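Local structure of putative phosphomannomutase (Thermus thermophilus, 1TUO) at residues I12-E17 and A135-V140; G102-T107 and V118-A123; Y423-V428 and E444-E449. The protein probably interconverts phosphosugars as a magnesium-dependent member of the phosphohexose mutase family, possibly with phosphopentomutase activity. All coordinates share one frame; numbering follows the deposited sequence.

Interaction 1: I12-E17 and A135-V140; sequences IRFGTE and AIEALV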
ATOM      1  N   ILE A  12     -10.662  -0.820  23.658  1.00 43.22           N
ATOM      2  CA  ILE A  12     -10.034  -1.078  22.367  1.00 42.25           C
ATOM      3  C   ILE A  12     -10.560  -0.134  21.294  1.00 43.24           C
ATOM      4  O   ILE A  12     -11.594  -0.400  20.676  1.00 43.55           O
ATOM      5  CB  ILE A  12     -10.285  -2.530  21.915  1.00 40.65           C
ATOM      6  CG1 ILE A  12      -9.670  -3.502  22.923  1.00 40.03           C
ATOM      7  CG2 ILE A  12      -9.698  -2.754  20.533  1.00 39.96           C
ATOM      8  CD1 ILE A  12      -9.961  -4.954  22.629  1.00 39.26           C
ATOM      9  N   ARG A  13      -9.849   0.967  21.072  1.00 43.18           N
ATOM     10  CA  ARG A  13     -10.254   1.947  20.070  1.00 43.86           C
ATOM     11  C   ARG A  13      -9.507   1.717  18.760  1.00 43.66           C
ATOM     12  O   ARG A  13      -8.289   1.541  18.752  1.00 43.25           O
ATOM     13  CB  ARG A  13      -9.976   3.368  20.568  1.00 45.09           C
ATOM     14  CG  ARG A  13     -10.510   3.657  21.963  1.00 46.85           C
ATOM     15  CD  ARG A  13     -10.352   5.130  22.322  1.00 47.78           C
ATOM     16  NE  ARG A  13     -10.682   5.390  23.722  1.00 49.79           N
ATOM     17  CZ  ARG A  13     -11.861   5.129  24.281  1.00 49.98           C
ATOM     18  NH1 ARG A  13     -12.060   5.402  25.564  1.00 50.43           N
ATOM     19  NH2 ARG A  13     -12.842   4.598  23.562  1.00 49.63           N
ATOM     20  N   PHE A  14     -10.240   1.726  17.653  1.00 43.68           N
ATOM     21  CA  PHE A  14      -9.630   1.519  16.347  1.00 44.34           C
ATOM     22  C   PHE A  14      -8.914   2.772  15.859  1.00 46.52           C
ATOM     23  O   PHE A  14      -9.122   3.865  16.387  1.00 47.51           O
ATOM     24  CB  PHE A  14     -10.688   1.103  15.323  1.00 42.61           C
ATOM     25  CG  PHE A  14     -11.236  -0.283  15.538  1.00 39.06           C
ATOM     26  CD1 PHE A  14     -11.982  -0.904  14.540  1.00 38.61           C
ATOM     27  CD2 PHE A  14     -11.016  -0.964  16.732  1.00 38.00           C
ATOM     28  CE1 PHE A  14     -12.499  -2.180  14.727  1.00 36.69           C
ATOM     29  CE2 PHE A  14     -11.531  -2.240  16.929  1.00 36.70           C
ATOM     30  CZ  PHE A  14     -12.276  -2.849  15.921  1.00 36.13           C
ATOM     31  N   GLY A  15      -8.068   2.605  14.845  1.00 48.45           N
ATOM     32  CA  GLY A  15      -7.331   3.731  14.301  1.00 50.62           C
ATOM     33  C   GLY A  15      -7.299   3.717  12.787  1.00 51.97           C
ATOM     34  O   GLY A  15      -6.413   3.110  12.183  1.00 52.90           O
ATOM     35  N   THR A  16      -8.266   4.393  12.173  1.00 53.35           N
ATOM     36  CA  THR A  16      -8.359   4.454  10.719  1.00 54.51           C
ATOM     37  C   THR A  16      -8.300   3.039  10.163  1.00 54.44           C
ATOM     38  O   THR A  16      -7.275   2.606   9.633  1.00 54.90           O
ATOM     39  CB  THR A  16      -7.211   5.290  10.116  1.00 55.68           C
ATOM     40  OG1 THR A  16      -7.260   6.620  10.646  1.00 56.81           O
ATOM     41  CG2 THR A  16      -7.337   5.357   8.600  1.00 56.99           C
ATOM     42  N   GLU A  17      -9.412   2.323  10.306  1.00 54.21           N
ATOM     43  CA  GLU A  17      -9.528   0.947   9.841  1.00 52.94           C
ATOM     44  C   GLU A  17      -8.695  -0.017  10.682  1.00 51.56           C
ATOM     45  O   GLU A  17      -7.461   0.019  10.663  1.00 51.30           O
ATOM     46  CB  GLU A  17      -9.122   0.847   8.366  1.00 54.49           C
ATOM     47  CG  GLU A  17     -10.185   1.338   7.382  1.00 56.98           C
ATOM     48  CD  GLU A  17     -10.727   2.717   7.725  1.00 57.78           C
ATOM     49  OE1 GLU A  17     -11.363   2.860   8.791  1.00 59.05           O
ATOM     50  OE2 GLU A  17     -10.521   3.658   6.929  1.00 58.59           O
ATOM     51  N   ALA A 135     -18.938   0.173  13.644  1.00 24.20           N
ATOM     52  CA  ALA A 135     -19.872  -0.852  14.092  1.00 24.59           C
ATOM     53  C   ALA A 135     -19.156  -1.976  14.838  1.00 24.07           C
ATOM     54  O   ALA A 135     -19.625  -2.452  15.874  1.00 24.96           O
ATOM     55  CB  ALA A 135     -20.633  -1.410  12.897  1.00 24.20           C
ATOM     56  N   ILE A 136     -18.017  -2.403  14.307  1.00 21.83           N
ATOM     57  CA  ILE A 136     -17.245  -3.465  14.937  1.00 20.71           C
ATOM     58  C   ILE A 136     -16.675  -2.983  16.276  1.00 19.92           C
ATOM     59  O   ILE A 136     -16.721  -3.697  17.279  1.00 20.28           O
ATOM     60  CB  ILE A 136     -16.090  -3.924  14.000  1.00 19.79           C
ATOM     61  CG1 ILE A 136     -16.681  -4.572  12.741  1.00 20.03           C
ATOM     62  CG2 ILE A 136     -15.187  -4.901  14.720  1.00 20.58           C
ATOM     63  CD1 ILE A 136     -15.670  -4.772  11.606  1.00 21.45           C
ATOM     64  N   GLU A 137     -16.154  -1.761  16.285  1.00 20.22           N
ATOM     65  CA  GLU A 137     -15.568  -1.184  17.495  1.00 21.59           C
ATOM     66  C   GLU A 137     -16.594  -1.128  18.622  1.00 22.24           C
ATOM     67  O   GLU A 137     -16.287  -1.411  19.780  1.00 21.20           O
ATOM     68  CB  GLU A 137     -15.066   0.231  17.211  1.00 24.29           C
ATOM     69  CG  GLU A 137     -14.401   0.907  18.401  1.00 26.82           C
ATOM     70  CD  GLU A 137     -14.111   2.373  18.139  1.00 29.00           C
ATOM     71  OE1 GLU A 137     -12.987   2.818  18.438  1.00 30.06           O
ATOM     72  OE2 GLU A 137     -15.010   3.082  17.636  1.00 31.69           O
ATOM     73  N   ALA A 138     -17.819  -0.759  18.267  1.00 21.93           N
ATOM     74  CA  ALA A 138     -18.890  -0.648  19.248  1.00 22.48           C
ATOM     75  C   ALA A 138     -19.227  -1.975  19.921  1.00 22.41           C
ATOM     76  O   ALA A 138     -19.712  -1.994  21.055  1.00 23.90           O
ATOM     77  CB  ALA A 138     -20.138  -0.068  18.581  1.00 22.33           C
ATOM     78  N   LEU A 139     -18.962  -3.081  19.230  1.00 20.81           N
ATOM     79  CA  LEU A 139     -19.269  -4.408  19.755  1.00 21.32           C
ATOM     80  C   LEU A 139     -18.167  -5.099  20.556  1.00 20.44           C
ATOM     81  O   LEU A 139     -18.330  -6.248  20.961  1.00 20.88           O
ATOM     82  CB  LEU A 139     -19.697  -5.323  18.607  1.00 22.13           C
ATOM     83  CG  LEU A 139     -21.013  -4.944  17.925  1.00 22.32           C
ATOM     84  CD1 LEU A 139     -21.172  -5.758  16.648  1.00 21.60           C
ATOM     85  CD2 LEU A 139     -22.172  -5.207  18.884  1.00 24.69           C
ATOM     86  N   VAL A 140     -17.053  -4.416  20.789  1.00 20.29           N
ATOM     87  CA  VAL A 140     -15.968  -5.025  21.559  1.00 22.21           C
ATOM     88  C   VAL A 140     -16.409  -5.205  23.010  1.00 23.42           C
ATOM     89  O   VAL A 140     -16.733  -4.235  23.693  1.00 24.73           O
ATOM     90  CB  VAL A 140     -14.691  -4.158  21.525  1.00 20.96           C
ATOM     91  CG1 VAL A 140     -13.622  -4.774  22.424  1.00 22.16           C
ATOM     92  CG2 VAL A 140     -14.165  -4.059  20.097  1.00 20.70           C
TER
HETATM   93  O   HOH W   1     -14.216  -0.593  21.525  1.00 29.54           O
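With CG anti to its backbone N (chi1 -178°) and the chain extended beyond it, Glu137 reaches from helix 130-138 to the backbone of the 12-17 loop, while Phe14, its CG beside its own N (chi1 -70°), turns its ring back over the glutamate stem. Phe14 N donates to Glu137 OE1 at 3.1 Å, fairly straight at 155° but arriving from above the carboxylate plane. Glu137 CB in turn sits over the ring face in a CH-pi contact, 4.0 Å from the centroid of Phe14 and almost on its normal. At the ring edge, Phe14 CZ meets Ile136 CG2 at 3.8 Å, the two side chains crossing at about a right angle. Farther along, Ile12 CD1 packs on Val140 CG1 at 3.7 Å, again crosswise. One water bridges the backbones, donating to Ile12 O and to Glu137 O. This packs the loop before strand 19-22 on the end of helix 130-138 in the alpha/beta/alpha domain I, with helix 29-45 touching Ile12, Phe14 and Ile136. An alanine here keeps only a methyl over the ring and has no carboxylate for Phe14 N, which would probably loosen the loop against the helix. Arg13 NH2 lies 5.4 Å from Glu137 OE1 and Lys134 makes a long, weak ion pair with OE2; this positive charge would be expected to favour the ionised carboxylate that accepts the Phe14 N-H.

Interaction 2: G102-T107 and V118-A123; sequences GGAMLT and VKFKDA
Strands 102-106 and 115-122 form an antiparallel beta hairpin in the sheet of the alpha/beta/alpha domain I. Its first shell is backbone: two hydrogen-bonded pairs, Gly103 with Lys121 and Met105 with Lys119, supply four N-H...O bonds. Gly103 N reaches Lys121 O at 3.0 Å and Lys121 N returns to Gly103 O at 2.8 Å. In the next pair Met105 N meets Lys119 O at 2.8 Å, while Lys119 N approaches Met105 O in the carbonyl plane at 2.9 Å; the other three donors stand above the planes of their acceptors. Gly103 O and Met105 O also receive CA-H contacts from Phe120 and Val118.

Side chains divide between two faces. On one, Ala104 CB fits against Phe120 CE1 at 4.0 Å and more loosely against Val118 CG1, while Leu106, lying side by side with Val118, brings CD1 to 3.8 Å from Val118 CG2. Helices 29-45 and 61-75 cover this face, where Tyr39 also meets the Phe120 ring. On the other, Met105 and Lys121 pack on helix 88-97, and the extended Lys119 crosses Thr107 obliquely. Lys121 NZ and Asp122 OD1 form salt bridges to Glu345 and Lys319 of domain III, so the hairpin also ties the two domains together.

Thr107 opens a TASHNP sequence, the motif that in this family carries the phosphorylated serine, consistent with an active-site loop springing from the strand end. Its OG1, anti to the backbone N, hydrogen-bonds to both Asp56 OD1 and Ser109 N, while CG2 lies 4.1 Å from Lys119 CD.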
ATOM      1  N   GLY A 102     -16.315 -11.315   4.316  1.00 16.71           N
ATOM      2  CA  GLY A 102     -15.273 -10.384   4.704  1.00 16.91           C
ATOM      3  C   GLY A 102     -13.961 -11.083   4.962  1.00 16.58           C
ATOM      4  O   GLY A 102     -13.860 -12.297   4.809  1.00 15.64           O
ATOM      5  N   GLY A 103     -12.959 -10.311   5.369  1.00 15.85           N
ATOM      6  CA  GLY A 103     -11.653 -10.876   5.653  1.00 16.06           C
ATOM      7  C   GLY A 103     -10.956 -10.108   6.760  1.00 15.82           C
ATOM      8  O   GLY A 103     -11.264  -8.942   7.010  1.00 15.86           O
ATOM      9  N   ALA A 104     -10.018 -10.774   7.426  1.00 16.05           N
ATOM     10  CA  ALA A 104      -9.258 -10.155   8.501  1.00 15.31           C
ATOM     11  C   ALA A 104      -7.797 -10.446   8.227  1.00 13.46           C
ATOM     12  O   ALA A 104      -7.423 -11.584   7.976  1.00 16.22           O
ATOM     13  CB  ALA A 104      -9.665 -10.740   9.843  1.00 16.90           C
ATOM     14  N   MET A 105      -6.973  -9.412   8.269  1.00 15.23           N
ATOM     15  CA  MET A 105      -5.551  -9.595   8.016  1.00 15.23           C
ATOM     16  C   MET A 105      -4.717  -9.161   9.219  1.00 14.33           C
ATOM     17  O   MET A 105      -4.821  -8.045   9.710  1.00 16.01           O
ATOM     18  CB  MET A 105      -5.173  -8.759   6.792  1.00 15.76           C
ATOM     19  CG  MET A 105      -3.679  -8.831   6.473  1.00 18.35           C
ATOM     20  SD  MET A 105      -3.232 -10.363   5.645  1.00 18.79           S
ATOM     21  CE  MET A 105      -1.447 -10.136   5.653  1.00 17.86           C
ATOM     22  N   LEU A 106      -3.882 -10.081   9.689  1.00 14.66           N
ATOM     23  CA  LEU A 106      -3.000  -9.793  10.814  1.00 14.46           C
ATOM     24  C   LEU A 106      -1.745  -9.169  10.214  1.00 14.72           C
ATOM     25  O   LEU A 106      -0.923  -9.851   9.589  1.00 15.18           O
ATOM     26  CB  LEU A 106      -2.646 -11.077  11.576  1.00 16.45           C
ATOM     27  CG  LEU A 106      -3.614 -11.544  12.676  1.00 17.27           C
ATOM     28  CD1 LEU A 106      -3.575 -10.552  13.842  1.00 18.16           C
ATOM     29  CD2 LEU A 106      -5.036 -11.676  12.118  1.00 18.93           C
ATOM     30  N   THR A 107      -1.622  -7.858  10.385  1.00 15.66           N
ATOM     31  CA  THR A 107      -0.483  -7.128   9.863  1.00 14.53           C
ATOM     32  C   THR A 107      -0.432  -5.724  10.444  1.00 15.21           C
ATOM     33  O   THR A 107      -1.434  -5.214  10.948  1.00 15.30           O
ATOM     34  CB  THR A 107      -0.559  -7.010   8.313  1.00 14.83           C
ATOM     35  OG1 THR A 107       0.644  -6.420   7.812  1.00 15.32           O
ATOM     36  CG2 THR A 107      -1.736  -6.130   7.895  1.00 15.26           C
ATOM     37  N   VAL A 118      -4.978  -5.729  13.280  1.00 17.75           N
ATOM     38  CA  VAL A 118      -5.929  -6.475  12.484  1.00 17.79           C
ATOM     39  C   VAL A 118      -6.572  -5.483  11.528  1.00 16.79           C
ATOM     40  O   VAL A 118      -7.072  -4.438  11.943  1.00 18.90           O
ATOM     41  CB  VAL A 118      -7.019  -7.136  13.352  1.00 18.12           C
ATOM     42  CG1 VAL A 118      -7.939  -7.975  12.463  1.00 20.35           C
ATOM     43  CG2 VAL A 118      -6.376  -8.020  14.424  1.00 21.10           C
ATOM     44  N   LYS A 119      -6.516  -5.795  10.241  1.00 16.97           N
ATOM     45  CA  LYS A 119      -7.108  -4.940   9.220  1.00 17.49           C
ATOM     46  C   LYS A 119      -8.227  -5.728   8.544  1.00 15.58           C
ATOM     47  O   LYS A 119      -7.993  -6.801   7.979  1.00 16.80           O
ATOM     48  CB  LYS A 119      -6.051  -4.522   8.201  1.00 19.29           C
ATOM     49  CG  LYS A 119      -5.032  -3.527   8.758  1.00 24.32           C
ATOM     50  CD  LYS A 119      -4.221  -2.893   7.641  1.00 26.18           C
ATOM     51  CE  LYS A 119      -3.375  -1.743   8.147  1.00 29.75           C
ATOM     52  NZ  LYS A 119      -2.608  -1.113   7.037  1.00 30.44           N
ATOM     53  N   PHE A 120      -9.434  -5.175   8.598  1.00 15.68           N
ATOM     54  CA  PHE A 120     -10.623  -5.819   8.045  1.00 15.48           C
ATOM     55  C   PHE A 120     -10.929  -5.407   6.611  1.00 15.76           C
ATOM     56  O   PHE A 120     -10.727  -4.256   6.221  1.00 15.79           O
ATOM     57  CB  PHE A 120     -11.836  -5.504   8.930  1.00 16.98           C
ATOM     58  CG  PHE A 120     -11.715  -6.038  10.331  1.00 17.17           C
ATOM     59  CD1 PHE A 120     -11.777  -7.405  10.573  1.00 16.81           C
ATOM     60  CD2 PHE A 120     -11.526  -5.173  11.406  1.00 18.21           C
ATOM     61  CE1 PHE A 120     -11.653  -7.917  11.868  1.00 18.97           C
ATOM     62  CE2 PHE A 120     -11.400  -5.680  12.714  1.00 19.42           C
ATOM     63  CZ  PHE A 120     -11.465  -7.052  12.939  1.00 18.30           C
ATOM     64  N   LYS A 121     -11.434  -6.366   5.844  1.00 16.19           N
ATOM     65  CA  LYS A 121     -11.782  -6.152   4.443  1.00 16.99           C
ATOM     66  C   LYS A 121     -13.250  -6.522   4.275  1.00 16.08           C
ATOM     67  O   LYS A 121     -13.726  -7.446   4.933  1.00 17.93           O
ATOM     68  CB  LYS A 121     -10.957  -7.079   3.544  1.00 16.62           C
ATOM     69  CG  LYS A 121      -9.460  -7.121   3.851  1.00 17.44           C
ATOM     70  CD  LYS A 121      -8.834  -5.740   3.744  1.00 17.61           C
ATOM     71  CE  LYS A 121      -7.325  -5.802   3.969  1.00 19.11           C
ATOM     72  NZ  LYS A 121      -6.718  -4.454   3.865  1.00 19.42           N
ATOM     73  N   ASP A 122     -13.972  -5.822   3.405  1.00 17.93           N
ATOM     74  CA  ASP A 122     -15.363  -6.196   3.199  1.00 18.62           C
ATOM     75  C   ASP A 122     -15.477  -7.104   1.976  1.00 18.43           C
ATOM     76  O   ASP A 122     -14.469  -7.472   1.372  1.00 18.94           O
ATOM     77  CB  ASP A 122     -16.270  -4.954   3.088  1.00 18.84           C
ATOM     78  CG  ASP A 122     -15.976  -4.096   1.880  1.00 18.71           C
ATOM     79  OD1 ASP A 122     -16.427  -2.927   1.888  1.00 22.35           O
ATOM     80  OD2 ASP A 122     -15.326  -4.570   0.920  1.00 20.49           O
ATOM     81  N   ALA A 123     -16.701  -7.470   1.617  1.00 18.67           N
ATOM     82  CA  ALA A 123     -16.935  -8.380   0.497  1.00 19.85           C
ATOM     83  C   ALA A 123     -16.351  -7.976  -0.852  1.00 20.42           C
ATOM     84  O   ALA A 123     -16.165  -8.830  -1.724  1.00 21.57           O
ATOM     85  CB  ALA A 123     -18.424  -8.627   0.354  1.00 20.04           C
TER

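Interaction 3: Y423-V428 and E444-E449; sequences YEEAWV and EAQSPE
Glu444 OE2 is gripped by two hydrogen bonds, from Thr294 OG1 and His381 ND1, and its twin OE1 accepts a third from Trp295 N. These partners fix the rotation of a carboxylate carried on an extended chain, CG anti to the backbone N (chi1 174°). Both carboxylate oxygens are thus satisfied, and the three bonds would be expected to favour the ionised form. Glu444 CB lies over the benzo part of the Trp427 indole, 3.4 Å from Trp427 CE3, with ring and carboxylate planes 77° apart; Lys420 makes a cation-pi contact with the indole.

The same two residues are joined through their backbones as an antiparallel hydrogen-bonded pair. Trp427 N donates to Glu444 O at 2.9 Å, nearly along the C=O axis, and Glu444 N returns to Trp427 O at 3.1 Å. Glu444 O also takes a CA-H contact from Ala426 CA at 3.3 Å. Next along, Ala426 CB and Ala445 CB meet at 4.1 Å, small methyls that both pack on Leu454 of helix 448-459.

Toward the end of the pairing the strands part. Glu424 and Glu425 have the backbone angles of a type II turn. Glu425 OE1 stands 3.9 Å from Gln446 CD, while Gln446 NE2 lies 3.9 Å from Glu425 CB, a crossing without a hydrogen bond; Gln446 OE1 instead accepts from Thr380 N. Glu425 O and Gln446 N are buried here with no partner.

Ser447 then N-caps helix 448-459 through OG to Leu450 N. The RASGTEP sequence begins at the end of strand 426-431 and runs into the partly unmodelled connection to strand 440-445; in relatives it binds phosphate. A helix packed on an antiparallel sheet characterises the C-terminal domain of these mutases.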
ATOM      1  N   TYR A 423       1.857  27.676  -3.151  1.00 37.45           N
ATOM      2  CA  TYR A 423       2.814  28.617  -3.712  1.00 37.87           C
ATOM      3  C   TYR A 423       2.896  28.340  -5.198  1.00 40.30           C
ATOM      4  O   TYR A 423       2.362  27.343  -5.682  1.00 41.17           O
ATOM      5  CB  TYR A 423       4.204  28.407  -3.104  1.00 35.13           C
ATOM      6  CG  TYR A 423       4.276  28.613  -1.614  1.00 31.56           C
ATOM      7  CD1 TYR A 423       4.374  29.894  -1.071  1.00 30.79           C
ATOM      8  CD2 TYR A 423       4.241  27.528  -0.742  1.00 28.28           C
ATOM      9  CE1 TYR A 423       4.436  30.084   0.301  1.00 28.21           C
ATOM     10  CE2 TYR A 423       4.301  27.708   0.629  1.00 28.96           C
ATOM     11  CZ  TYR A 423       4.401  28.991   1.144  1.00 27.16           C
ATOM     12  OH  TYR A 423       4.478  29.165   2.502  1.00 28.16           O
ATOM     13  N   GLU A 424       3.557  29.229  -5.926  1.00 42.14           N
ATOM     14  CA  GLU A 424       3.738  29.027  -7.348  1.00 44.89           C
ATOM     15  C   GLU A 424       4.882  28.021  -7.434  1.00 45.69           C
ATOM     16  O   GLU A 424       5.992  28.295  -6.973  1.00 46.36           O
ATOM     17  CB  GLU A 424       4.138  30.338  -8.028  1.00 46.72           C
ATOM     18  CG  GLU A 424       4.355  30.228  -9.530  1.00 49.43           C
ATOM     19  CD  GLU A 424       3.068  29.970 -10.297  1.00 51.17           C
ATOM     20  OE1 GLU A 424       3.136  29.809 -11.533  1.00 52.62           O
ATOM     21  OE2 GLU A 424       1.990  29.932  -9.665  1.00 52.55           O
ATOM     22  N   GLU A 425       4.601  26.846  -7.988  1.00 45.96           N
ATOM     23  CA  GLU A 425       5.615  25.804  -8.139  1.00 46.56           C
ATOM     24  C   GLU A 425       6.048  25.111  -6.839  1.00 45.01           C
ATOM     25  O   GLU A 425       7.007  24.341  -6.837  1.00 45.90           O
ATOM     26  CB  GLU A 425       6.846  26.381  -8.847  1.00 48.85           C
ATOM     27  CG  GLU A 425       6.549  26.974 -10.218  1.00 52.13           C
ATOM     28  CD  GLU A 425       7.769  27.617 -10.854  1.00 53.79           C
ATOM     29  OE1 GLU A 425       8.803  26.928 -10.987  1.00 55.55           O
ATOM     30  OE2 GLU A 425       7.693  28.807 -11.223  1.00 54.64           O
ATOM     31  N   ALA A 426       5.349  25.376  -5.737  1.00 42.50           N
ATOM     32  CA  ALA A 426       5.681  24.741  -4.463  1.00 38.89           C
ATOM     33  C   ALA A 426       4.470  24.626  -3.534  1.00 37.05           C
ATOM     34  O   ALA A 426       3.567  25.461  -3.564  1.00 36.24           O
ATOM     35  CB  ALA A 426       6.800  25.508  -3.768  1.00 39.97           C
ATOM     36  N   TRP A 427       4.462  23.578  -2.714  1.00 33.55           N
ATOM     37  CA  TRP A 427       3.383  23.344  -1.766  1.00 33.28           C
ATOM     38  C   TRP A 427       3.943  22.806  -0.453  1.00 31.18           C
ATOM     39  O   TRP A 427       4.861  21.982  -0.441  1.00 29.15           O
ATOM     40  CB  TRP A 427       2.348  22.361  -2.363  1.00 37.00           C
ATOM     41  CG  TRP A 427       2.064  21.116  -1.533  1.00 41.88           C
ATOM     42  CD1 TRP A 427       1.763  21.062  -0.198  1.00 44.03           C
ATOM     43  CD2 TRP A 427       2.063  19.757  -1.991  1.00 44.15           C
ATOM     44  NE1 TRP A 427       1.585  19.762   0.201  1.00 45.67           N
ATOM     45  CE2 TRP A 427       1.760  18.938  -0.879  1.00 44.68           C
ATOM     46  CE3 TRP A 427       2.288  19.148  -3.235  1.00 44.70           C
ATOM     47  CZ2 TRP A 427       1.679  17.547  -0.970  1.00 45.17           C
ATOM     48  CZ3 TRP A 427       2.207  17.762  -3.324  1.00 44.61           C
ATOM     49  CH2 TRP A 427       1.905  16.979  -2.197  1.00 45.18           C
ATOM     50  N   VAL A 428       3.381  23.283   0.652  1.00 29.34           N
ATOM     51  CA  VAL A 428       3.792  22.854   1.981  1.00 27.98           C
ATOM     52  C   VAL A 428       2.553  22.443   2.763  1.00 28.77           C
ATOM     53  O   VAL A 428       1.647  23.251   2.974  1.00 27.72           O
ATOM     54  CB  VAL A 428       4.503  23.985   2.742  1.00 28.18           C
ATOM     55  CG1 VAL A 428       4.939  23.489   4.108  1.00 28.02           C
ATOM     56  CG2 VAL A 428       5.700  24.475   1.939  1.00 26.07           C
ATOM     57  N   GLU A 444       6.583  19.663  -1.529  1.00 20.02           N
ATOM     58  CA  GLU A 444       6.871  19.409  -2.928  1.00 20.84           C
ATOM     59  C   GLU A 444       7.299  20.743  -3.522  1.00 20.95           C
ATOM     60  O   GLU A 444       6.658  21.775  -3.292  1.00 21.51           O
ATOM     61  CB  GLU A 444       5.647  18.892  -3.691  1.00 20.17           C
ATOM     62  CG  GLU A 444       5.939  18.774  -5.182  1.00 22.09           C
ATOM     63  CD  GLU A 444       4.875  18.028  -5.953  1.00 23.22           C
ATOM     64  OE1 GLU A 444       3.676  18.248  -5.678  1.00 23.92           O
ATOM     65  OE2 GLU A 444       5.246  17.236  -6.847  1.00 24.13           O
ATOM     66  N   ALA A 445       8.396  20.723  -4.274  1.00 21.90           N
ATOM     67  CA  ALA A 445       8.911  21.924  -4.916  1.00 23.99           C
ATOM     68  C   ALA A 445       9.670  21.527  -6.179  1.00 25.57           C
ATOM     69  O   ALA A 445       9.820  20.339  -6.470  1.00 24.75           O
ATOM     70  CB  ALA A 445       9.824  22.689  -3.957  1.00 23.09           C
ATOM     71  N   GLN A 446      10.158  22.521  -6.912  1.00 27.49           N
ATOM     72  CA  GLN A 446      10.870  22.278  -8.160  1.00 30.81           C
ATOM     73  C   GLN A 446      12.255  21.645  -8.027  1.00 30.49           C
ATOM     74  O   GLN A 446      12.732  21.003  -8.960  1.00 31.26           O
ATOM     75  CB  GLN A 446      10.986  23.583  -8.950  1.00 34.81           C
ATOM     76  CG  GLN A 446      10.827  23.416 -10.455  1.00 40.96           C
ATOM     77  CD  GLN A 446       9.396  23.088 -10.868  1.00 43.62           C
ATOM     78  OE1 GLN A 446       9.102  22.918 -12.053  1.00 44.56           O
ATOM     79  NE2 GLN A 446       8.499  23.003  -9.889  1.00 45.48           N
ATOM     80  N   SER A 447      12.900  21.814  -6.877  1.00 28.53           N
ATOM     81  CA  SER A 447      14.232  21.249  -6.678  1.00 27.47           C
ATOM     82  C   SER A 447      14.394  20.707  -5.267  1.00 26.69           C
ATOM     83  O   SER A 447      13.655  21.093  -4.360  1.00 25.95           O
ATOM     84  CB  SER A 447      15.295  22.320  -6.914  1.00 28.74           C
ATOM     85  OG  SER A 447      15.207  23.325  -5.917  1.00 27.86           O
ATOM     86  N   PRO A 448      15.366  19.801  -5.061  1.00 25.83           N
ATOM     87  CA  PRO A 448      15.568  19.251  -3.719  1.00 24.65           C
ATOM     88  C   PRO A 448      16.072  20.352  -2.787  1.00 23.45           C
ATOM     89  O   PRO A 448      15.830  20.311  -1.586  1.00 22.09           O
ATOM     90  CB  PRO A 448      16.630  18.171  -3.935  1.00 26.26           C
ATOM     91  CG  PRO A 448      16.482  17.807  -5.387  1.00 26.50           C
ATOM     92  CD  PRO A 448      16.245  19.136  -6.041  1.00 26.51           C
ATOM     93  N   GLU A 449      16.781  21.328  -3.349  1.00 23.29           N
ATOM     94  CA  GLU A 449      17.313  22.422  -2.545  1.00 22.85           C
ATOM     95  C   GLU A 449      16.201  23.294  -1.999  1.00 22.09           C
ATOM     96  O   GLU A 449      16.248  23.707  -0.838  1.00 21.99           O
ATOM     97  CB  GLU A 449      18.292  23.282  -3.357  1.00 24.02           C
ATOM     98  CG  GLU A 449      19.605  22.571  -3.641  1.00 28.03           C
ATOM     99  CD  GLU A 449      19.432  21.383  -4.560  1.00 29.87           C
ATOM    100  OE1 GLU A 449      20.129  20.368  -4.352  1.00 31.56           O
ATOM    101  OE2 GLU A 449      18.602  21.468  -5.494  1.00 32.53           O
TER

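How the interactions relate
Interactions 1 and 2 belong to one domain and share a hydrophobic interior. Their centres lie 13 Å apart, and they touch through Phe120, whose CE2 is 4.2 Å from Phe14 CE1 and whose CD2 is 4.2 Å from Ile136 CD1. Helix 29-45 serves both: Leu35 is touched by Phe14, Val118 and Phe120, and Tyr39 by Ile136 and Phe120. Interaction 3 stands apart in the C-terminal domain, its centre about 38 Å from the others and its nearest atoms about 18 Å from interaction 1 and 21 Å from interaction 2. Interaction 2 leads into TASHNP, while interaction 3 lies at the far end of its hairpin from RASGTEP; in relatives both sequences line the active-site cleft.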